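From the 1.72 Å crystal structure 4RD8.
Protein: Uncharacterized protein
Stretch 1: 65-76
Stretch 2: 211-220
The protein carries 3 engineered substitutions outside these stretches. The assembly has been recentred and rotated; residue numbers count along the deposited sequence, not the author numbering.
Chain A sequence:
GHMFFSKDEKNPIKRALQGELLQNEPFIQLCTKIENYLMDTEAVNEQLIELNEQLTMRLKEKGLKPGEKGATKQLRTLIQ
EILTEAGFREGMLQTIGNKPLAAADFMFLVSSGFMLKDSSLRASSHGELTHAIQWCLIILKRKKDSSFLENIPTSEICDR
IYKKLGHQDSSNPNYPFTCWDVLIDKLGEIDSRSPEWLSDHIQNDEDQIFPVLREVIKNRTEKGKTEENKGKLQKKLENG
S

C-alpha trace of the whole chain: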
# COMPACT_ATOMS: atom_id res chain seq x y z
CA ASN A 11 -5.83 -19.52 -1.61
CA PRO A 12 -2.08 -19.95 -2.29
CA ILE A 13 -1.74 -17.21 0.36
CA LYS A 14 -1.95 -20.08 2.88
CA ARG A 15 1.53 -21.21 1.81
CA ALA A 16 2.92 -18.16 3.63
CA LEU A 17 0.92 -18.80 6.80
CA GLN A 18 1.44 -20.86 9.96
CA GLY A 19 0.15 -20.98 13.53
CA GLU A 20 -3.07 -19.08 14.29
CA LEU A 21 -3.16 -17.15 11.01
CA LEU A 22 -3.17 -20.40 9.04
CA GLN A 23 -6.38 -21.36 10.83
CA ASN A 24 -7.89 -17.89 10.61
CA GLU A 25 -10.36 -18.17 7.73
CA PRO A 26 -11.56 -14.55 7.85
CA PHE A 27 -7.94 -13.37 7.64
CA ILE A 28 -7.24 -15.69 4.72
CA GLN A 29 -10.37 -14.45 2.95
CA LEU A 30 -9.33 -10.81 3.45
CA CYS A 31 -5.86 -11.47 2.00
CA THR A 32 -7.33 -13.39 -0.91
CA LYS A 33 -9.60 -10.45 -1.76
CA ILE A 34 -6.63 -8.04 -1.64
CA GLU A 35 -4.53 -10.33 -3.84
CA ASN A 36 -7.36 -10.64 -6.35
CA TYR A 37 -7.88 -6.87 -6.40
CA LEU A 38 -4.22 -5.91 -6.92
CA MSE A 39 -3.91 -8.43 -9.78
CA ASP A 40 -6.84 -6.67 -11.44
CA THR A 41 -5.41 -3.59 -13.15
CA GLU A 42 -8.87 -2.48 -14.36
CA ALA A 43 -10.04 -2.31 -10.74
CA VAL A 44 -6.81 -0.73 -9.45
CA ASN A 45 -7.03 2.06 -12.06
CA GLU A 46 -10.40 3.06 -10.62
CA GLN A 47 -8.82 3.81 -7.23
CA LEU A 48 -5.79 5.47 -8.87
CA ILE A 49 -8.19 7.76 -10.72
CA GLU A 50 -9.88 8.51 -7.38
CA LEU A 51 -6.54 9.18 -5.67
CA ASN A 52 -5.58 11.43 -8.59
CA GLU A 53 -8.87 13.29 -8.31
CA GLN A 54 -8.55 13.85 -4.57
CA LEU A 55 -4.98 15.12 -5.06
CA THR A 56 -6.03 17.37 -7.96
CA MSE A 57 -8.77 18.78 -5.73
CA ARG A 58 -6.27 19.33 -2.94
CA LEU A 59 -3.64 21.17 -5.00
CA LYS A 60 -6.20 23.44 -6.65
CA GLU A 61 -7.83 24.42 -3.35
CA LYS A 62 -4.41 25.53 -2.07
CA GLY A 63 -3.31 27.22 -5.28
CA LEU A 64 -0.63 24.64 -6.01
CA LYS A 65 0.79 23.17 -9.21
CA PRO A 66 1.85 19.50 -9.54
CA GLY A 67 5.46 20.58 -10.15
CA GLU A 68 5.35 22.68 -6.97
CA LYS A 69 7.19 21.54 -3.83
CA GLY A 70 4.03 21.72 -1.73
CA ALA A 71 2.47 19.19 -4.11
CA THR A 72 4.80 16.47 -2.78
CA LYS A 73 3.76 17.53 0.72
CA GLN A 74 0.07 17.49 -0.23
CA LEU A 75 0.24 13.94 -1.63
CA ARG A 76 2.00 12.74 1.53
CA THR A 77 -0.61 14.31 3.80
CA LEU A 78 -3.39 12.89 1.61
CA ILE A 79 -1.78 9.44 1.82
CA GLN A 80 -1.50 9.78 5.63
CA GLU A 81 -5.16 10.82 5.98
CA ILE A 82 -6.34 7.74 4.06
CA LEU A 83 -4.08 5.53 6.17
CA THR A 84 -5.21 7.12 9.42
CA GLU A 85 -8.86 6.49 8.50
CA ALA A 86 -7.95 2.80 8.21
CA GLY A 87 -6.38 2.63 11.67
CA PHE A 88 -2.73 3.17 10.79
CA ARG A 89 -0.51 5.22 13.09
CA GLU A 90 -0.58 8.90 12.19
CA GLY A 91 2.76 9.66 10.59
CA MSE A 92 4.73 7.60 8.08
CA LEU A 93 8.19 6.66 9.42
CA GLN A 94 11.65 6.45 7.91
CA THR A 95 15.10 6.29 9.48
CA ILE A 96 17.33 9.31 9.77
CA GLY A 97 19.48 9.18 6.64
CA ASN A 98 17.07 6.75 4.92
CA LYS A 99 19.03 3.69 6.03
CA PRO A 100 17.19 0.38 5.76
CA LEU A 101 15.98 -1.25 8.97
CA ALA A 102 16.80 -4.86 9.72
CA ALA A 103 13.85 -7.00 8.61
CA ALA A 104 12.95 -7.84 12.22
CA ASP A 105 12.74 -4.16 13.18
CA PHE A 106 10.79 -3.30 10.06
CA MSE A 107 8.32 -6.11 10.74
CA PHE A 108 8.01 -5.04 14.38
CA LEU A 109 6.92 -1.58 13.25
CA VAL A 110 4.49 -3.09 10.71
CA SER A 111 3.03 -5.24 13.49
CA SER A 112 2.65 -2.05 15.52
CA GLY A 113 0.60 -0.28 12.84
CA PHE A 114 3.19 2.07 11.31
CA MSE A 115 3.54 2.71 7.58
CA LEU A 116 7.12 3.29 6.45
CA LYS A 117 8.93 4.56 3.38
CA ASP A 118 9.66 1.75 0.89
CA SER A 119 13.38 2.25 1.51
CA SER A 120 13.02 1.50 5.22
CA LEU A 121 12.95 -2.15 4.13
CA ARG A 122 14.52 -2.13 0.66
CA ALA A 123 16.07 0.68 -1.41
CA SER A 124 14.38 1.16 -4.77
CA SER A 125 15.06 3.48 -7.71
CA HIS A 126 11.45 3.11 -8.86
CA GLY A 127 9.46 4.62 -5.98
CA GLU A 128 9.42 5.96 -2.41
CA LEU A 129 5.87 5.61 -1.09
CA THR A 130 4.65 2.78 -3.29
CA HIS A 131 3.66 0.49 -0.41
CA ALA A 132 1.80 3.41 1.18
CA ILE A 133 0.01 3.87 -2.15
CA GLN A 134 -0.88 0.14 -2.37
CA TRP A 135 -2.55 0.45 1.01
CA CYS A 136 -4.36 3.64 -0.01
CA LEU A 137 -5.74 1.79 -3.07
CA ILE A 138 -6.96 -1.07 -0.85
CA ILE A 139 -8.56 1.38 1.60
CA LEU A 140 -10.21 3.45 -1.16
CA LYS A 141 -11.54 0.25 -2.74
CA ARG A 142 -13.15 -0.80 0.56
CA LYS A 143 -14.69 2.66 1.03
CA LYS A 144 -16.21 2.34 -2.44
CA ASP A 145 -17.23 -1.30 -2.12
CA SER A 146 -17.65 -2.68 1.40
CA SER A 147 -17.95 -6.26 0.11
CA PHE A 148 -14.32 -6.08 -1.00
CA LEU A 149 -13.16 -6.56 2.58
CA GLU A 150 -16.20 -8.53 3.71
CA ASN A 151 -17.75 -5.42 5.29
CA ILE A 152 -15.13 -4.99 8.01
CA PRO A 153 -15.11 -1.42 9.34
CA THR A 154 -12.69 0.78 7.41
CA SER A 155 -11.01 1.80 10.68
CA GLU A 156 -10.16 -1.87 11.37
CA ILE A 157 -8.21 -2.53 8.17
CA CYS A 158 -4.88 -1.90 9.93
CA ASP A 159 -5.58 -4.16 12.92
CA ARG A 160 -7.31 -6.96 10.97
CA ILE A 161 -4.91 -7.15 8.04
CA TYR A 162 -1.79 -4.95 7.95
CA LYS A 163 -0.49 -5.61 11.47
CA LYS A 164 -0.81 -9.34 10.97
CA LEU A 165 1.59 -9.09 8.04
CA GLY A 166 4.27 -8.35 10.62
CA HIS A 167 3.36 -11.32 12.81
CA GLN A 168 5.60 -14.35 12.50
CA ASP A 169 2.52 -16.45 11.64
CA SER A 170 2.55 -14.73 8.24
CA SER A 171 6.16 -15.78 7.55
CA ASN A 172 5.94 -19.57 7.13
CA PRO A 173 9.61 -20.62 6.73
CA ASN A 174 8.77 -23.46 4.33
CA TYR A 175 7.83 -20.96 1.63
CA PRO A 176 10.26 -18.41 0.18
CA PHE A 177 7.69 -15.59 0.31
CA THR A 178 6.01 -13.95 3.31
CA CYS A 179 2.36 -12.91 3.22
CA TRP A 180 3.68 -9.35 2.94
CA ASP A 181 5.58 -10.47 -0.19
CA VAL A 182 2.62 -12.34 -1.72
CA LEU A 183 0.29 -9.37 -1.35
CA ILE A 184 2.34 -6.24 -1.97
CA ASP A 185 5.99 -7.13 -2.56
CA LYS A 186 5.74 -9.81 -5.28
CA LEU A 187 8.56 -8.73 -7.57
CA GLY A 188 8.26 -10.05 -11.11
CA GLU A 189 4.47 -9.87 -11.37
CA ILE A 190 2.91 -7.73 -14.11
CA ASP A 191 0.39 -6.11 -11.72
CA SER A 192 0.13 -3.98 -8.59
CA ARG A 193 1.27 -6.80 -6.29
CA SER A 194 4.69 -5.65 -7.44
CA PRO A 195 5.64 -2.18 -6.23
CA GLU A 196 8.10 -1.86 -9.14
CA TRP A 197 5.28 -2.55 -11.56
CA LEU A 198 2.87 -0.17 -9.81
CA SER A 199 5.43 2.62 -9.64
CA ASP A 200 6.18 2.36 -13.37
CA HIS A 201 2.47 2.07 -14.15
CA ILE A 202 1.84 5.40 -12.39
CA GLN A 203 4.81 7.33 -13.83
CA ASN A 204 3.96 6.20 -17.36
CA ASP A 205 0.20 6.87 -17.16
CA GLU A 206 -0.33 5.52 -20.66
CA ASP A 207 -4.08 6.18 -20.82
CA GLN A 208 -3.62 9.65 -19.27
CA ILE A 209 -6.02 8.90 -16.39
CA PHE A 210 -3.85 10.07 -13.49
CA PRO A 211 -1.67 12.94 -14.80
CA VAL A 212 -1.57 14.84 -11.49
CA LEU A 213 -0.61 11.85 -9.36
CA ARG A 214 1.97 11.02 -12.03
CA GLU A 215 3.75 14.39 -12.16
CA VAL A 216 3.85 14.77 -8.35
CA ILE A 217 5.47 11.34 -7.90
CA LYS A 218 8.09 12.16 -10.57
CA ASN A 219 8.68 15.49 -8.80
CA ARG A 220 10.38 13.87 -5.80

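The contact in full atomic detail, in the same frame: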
# COMPACT_ATOMS: atom_id res chain seq x y z
N LYS A 65 0.60 23.89 -7.97
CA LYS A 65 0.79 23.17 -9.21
C LYS A 65 1.43 21.82 -8.89
O LYS A 65 2.03 21.66 -7.83
CB LYS A 65 1.66 23.98 -10.19
CG LYS A 65 1.01 25.26 -10.68
N PRO A 66 1.28 20.83 -9.78
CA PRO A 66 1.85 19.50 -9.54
C PRO A 66 3.38 19.50 -9.50
O PRO A 66 3.97 18.64 -8.84
CB PRO A 66 1.36 18.68 -10.74
CG PRO A 66 0.12 19.38 -11.19
CD PRO A 66 0.40 20.84 -10.97
N GLY A 67 4.01 20.44 -10.19
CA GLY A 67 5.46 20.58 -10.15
C GLY A 67 5.94 21.24 -8.87
O GLY A 67 7.10 21.07 -8.48
N GLU A 68 5.05 21.98 -8.22
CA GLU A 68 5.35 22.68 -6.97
C GLU A 68 5.89 21.75 -5.89
O GLU A 68 5.62 20.54 -5.90
CB GLU A 68 4.09 23.39 -6.46
CG GLU A 68 4.31 24.51 -5.46
CD GLU A 68 3.47 25.73 -5.77
OE1 GLU A 68 2.80 25.73 -6.82
OE2 GLU A 68 3.48 26.69 -4.97
N LYS A 69 6.68 22.30 -4.97
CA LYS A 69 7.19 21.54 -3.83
C LYS A 69 6.03 21.07 -2.96
O LYS A 69 5.91 19.89 -2.66
CB LYS A 69 8.15 22.40 -3.00
N GLY A 70 5.17 22.01 -2.58
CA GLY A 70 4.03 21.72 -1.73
C GLY A 70 3.13 20.60 -2.24
O GLY A 70 2.39 20.01 -1.46
N ALA A 71 3.20 20.32 -3.54
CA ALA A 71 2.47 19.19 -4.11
C ALA A 71 2.93 17.86 -3.52
O ALA A 71 2.11 17.00 -3.18
CB ALA A 71 2.62 19.18 -5.64
N THR A 72 4.25 17.68 -3.40
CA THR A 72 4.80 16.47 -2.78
C THR A 72 4.31 16.36 -1.34
O THR A 72 3.97 15.27 -0.87
CB THR A 72 6.35 16.47 -2.81
OG1 THR A 72 6.80 16.33 -4.16
CG2 THR A 72 6.91 15.33 -1.96
N LYS A 73 4.26 17.49 -0.65
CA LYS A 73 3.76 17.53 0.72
C LYS A 73 2.28 17.19 0.76
O LYS A 73 1.83 16.44 1.62
CB LYS A 73 4.02 18.91 1.33
CG LYS A 73 4.02 18.92 2.85
CD LYS A 73 2.89 19.78 3.41
CE LYS A 73 2.99 19.90 4.93
NZ LYS A 73 1.98 20.84 5.48
N GLN A 74 1.51 17.73 -0.18
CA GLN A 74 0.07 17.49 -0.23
C GLN A 74 -0.29 16.02 -0.48
O GLN A 74 -1.22 15.50 0.13
CB GLN A 74 -0.61 18.39 -1.26
CG GLN A 74 -0.74 19.83 -0.80
CD GLN A 74 -1.36 19.92 0.57
OE1 GLN A 74 -2.43 19.37 0.82
NE2 GLN A 74 -0.69 20.63 1.48
N LEU A 75 0.45 15.37 -1.37
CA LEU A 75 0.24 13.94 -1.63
C LEU A 75 0.54 13.11 -0.38
O LEU A 75 -0.18 12.16 -0.07
CB LEU A 75 1.11 13.47 -2.80
CG LEU A 75 1.10 11.95 -3.05
CD1 LEU A 75 -0.31 11.47 -3.34
CD2 LEU A 75 2.03 11.59 -4.20
N ARG A 76 1.61 13.46 0.32
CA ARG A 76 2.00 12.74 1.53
C ARG A 76 0.95 12.87 2.63
O ARG A 76 0.64 11.90 3.31
CB ARG A 76 3.36 13.24 2.05
CG ARG A 76 4.55 12.40 1.60
CD ARG A 76 5.66 13.26 1.05
NE ARG A 76 6.99 12.70 1.30
CZ ARG A 76 7.75 12.11 0.38
NH1 ARG A 76 7.32 11.99 -0.87
NH2 ARG A 76 8.94 11.64 0.72
N PRO A 211 -2.79 12.05 -14.47
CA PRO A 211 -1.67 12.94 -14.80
C PRO A 211 -1.13 13.73 -13.61
O PRO A 211 0.06 14.03 -13.58
CB PRO A 211 -2.29 13.89 -15.83
CG PRO A 211 -3.74 13.91 -15.50
CD PRO A 211 -4.06 12.51 -15.06
N VAL A 212 -2.00 14.07 -12.66
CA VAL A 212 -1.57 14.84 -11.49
C VAL A 212 -0.79 13.99 -10.51
O VAL A 212 0.28 14.40 -10.04
CB VAL A 212 -2.77 15.52 -10.80
CG1 VAL A 212 -2.32 16.22 -9.53
CG2 VAL A 212 -3.43 16.51 -11.74
N LEU A 213 -1.31 12.81 -10.21
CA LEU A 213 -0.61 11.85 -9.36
C LEU A 213 0.74 11.52 -9.98
O LEU A 213 1.75 11.39 -9.29
CB LEU A 213 -1.45 10.59 -9.17
CG LEU A 213 -0.85 9.43 -8.36
CD1 LEU A 213 -0.43 9.88 -6.97
CD2 LEU A 213 -1.83 8.25 -8.27
N ARG A 214 0.76 11.40 -11.31
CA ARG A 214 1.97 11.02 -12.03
C ARG A 214 3.09 12.06 -11.90
O ARG A 214 4.22 11.73 -11.56
CB ARG A 214 1.65 10.77 -13.50
CG ARG A 214 2.86 10.78 -14.42
CD ARG A 214 2.44 10.77 -15.88
NE ARG A 214 3.46 11.37 -16.74
CZ ARG A 214 3.40 11.40 -18.07
NH1 ARG A 214 2.38 10.84 -18.71
NH2 ARG A 214 4.37 11.98 -18.76
N GLU A 215 2.76 13.32 -12.17
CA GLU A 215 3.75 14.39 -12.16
C GLU A 215 4.31 14.63 -10.75
O GLU A 215 5.50 14.87 -10.58
CB GLU A 215 3.15 15.68 -12.72
CG GLU A 215 4.15 16.81 -12.91
CD GLU A 215 3.51 18.05 -13.51
OE1 GLU A 215 2.34 17.96 -13.92
OE2 GLU A 215 4.18 19.10 -13.57
N VAL A 216 3.44 14.56 -9.74
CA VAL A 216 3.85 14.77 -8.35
C VAL A 216 4.85 13.71 -7.90
O VAL A 216 5.86 14.03 -7.26
CB VAL A 216 2.63 14.81 -7.39
CG1 VAL A 216 3.09 14.87 -5.94
CG2 VAL A 216 1.74 16.00 -7.72
N ILE A 217 4.59 12.45 -8.25
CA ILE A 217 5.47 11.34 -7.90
C ILE A 217 6.84 11.44 -8.60
O ILE A 217 7.87 11.16 -7.99
CB ILE A 217 4.79 9.97 -8.17
CG1 ILE A 217 3.76 9.68 -7.07
CG2 ILE A 217 5.80 8.84 -8.24
CD1 ILE A 217 3.02 8.37 -7.25
N LYS A 218 6.84 11.87 -9.86
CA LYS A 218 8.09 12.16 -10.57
C LYS A 218 8.86 13.29 -9.89
O LYS A 218 10.09 13.30 -9.87
CB LYS A 218 7.79 12.57 -12.01
CG LYS A 218 7.55 11.42 -12.99
CD LYS A 218 7.62 11.95 -14.42
CE LYS A 218 7.41 10.85 -15.45
NZ LYS A 218 5.98 10.55 -15.66
N ASN A 219 8.11 14.24 -9.33
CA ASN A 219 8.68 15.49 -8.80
C ASN A 219 9.46 15.36 -7.50
O ASN A 219 9.96 16.35 -6.97
CB ASN A 219 7.58 16.54 -8.65
N ARG A 220 9.56 14.14 -6.98
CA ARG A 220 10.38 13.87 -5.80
C ARG A 220 11.42 12.79 -6.11
O ARG A 220 11.93 12.14 -5.21
CB ARG A 220 9.52 13.43 -4.61

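Pro66, Val216 and Leu75 cover the most surface in this contact, which buries 497 Å², an apolar packing with no hydrogen bond between the modelled atoms of the two stretches. Helix 69-76 crosses helix 211-218 at -111°, their axes 9.2 Å apart at closest approach, and Pro66 lies in the loop leading into the first helix. There the backbones come near, with Pro66 CA 5.3 Å from Val216 CA, a spacing that the compact proline ring and a beta-branched valine can fill. The CA-to-CB bond of Pro66 points toward the second stretch, and the ring packs on it: Pro66 CG lies 4.3 Å from Val212 CG1, and Pro66 CB 4.1 Å from Val216 CG2. Exposed Glu215, extended with chi1 and chi2 both t, brings its OE1 to 3.4 Å from Pro66 CB. Buried Val216 is shared by loop and helix. Its CG2 also meets Ala71 CB at 3.9 Å, where the small methyl fits a close approach, while its CG1 lies 3.9 Å from both Thr72 CA and Leu75 CD2. Leu75 (chi1 t, chi2 p) extends the apolar surface one helical turn beyond Ala71, placing CD1 4.0 Å from Leu213 CD1 and CD2 3.9 Å from Ile217 CG1. Toward the end of stretch 2, Thr72 OG1 sits 4.0 Å from Arg220 CB, a van der Waals contact.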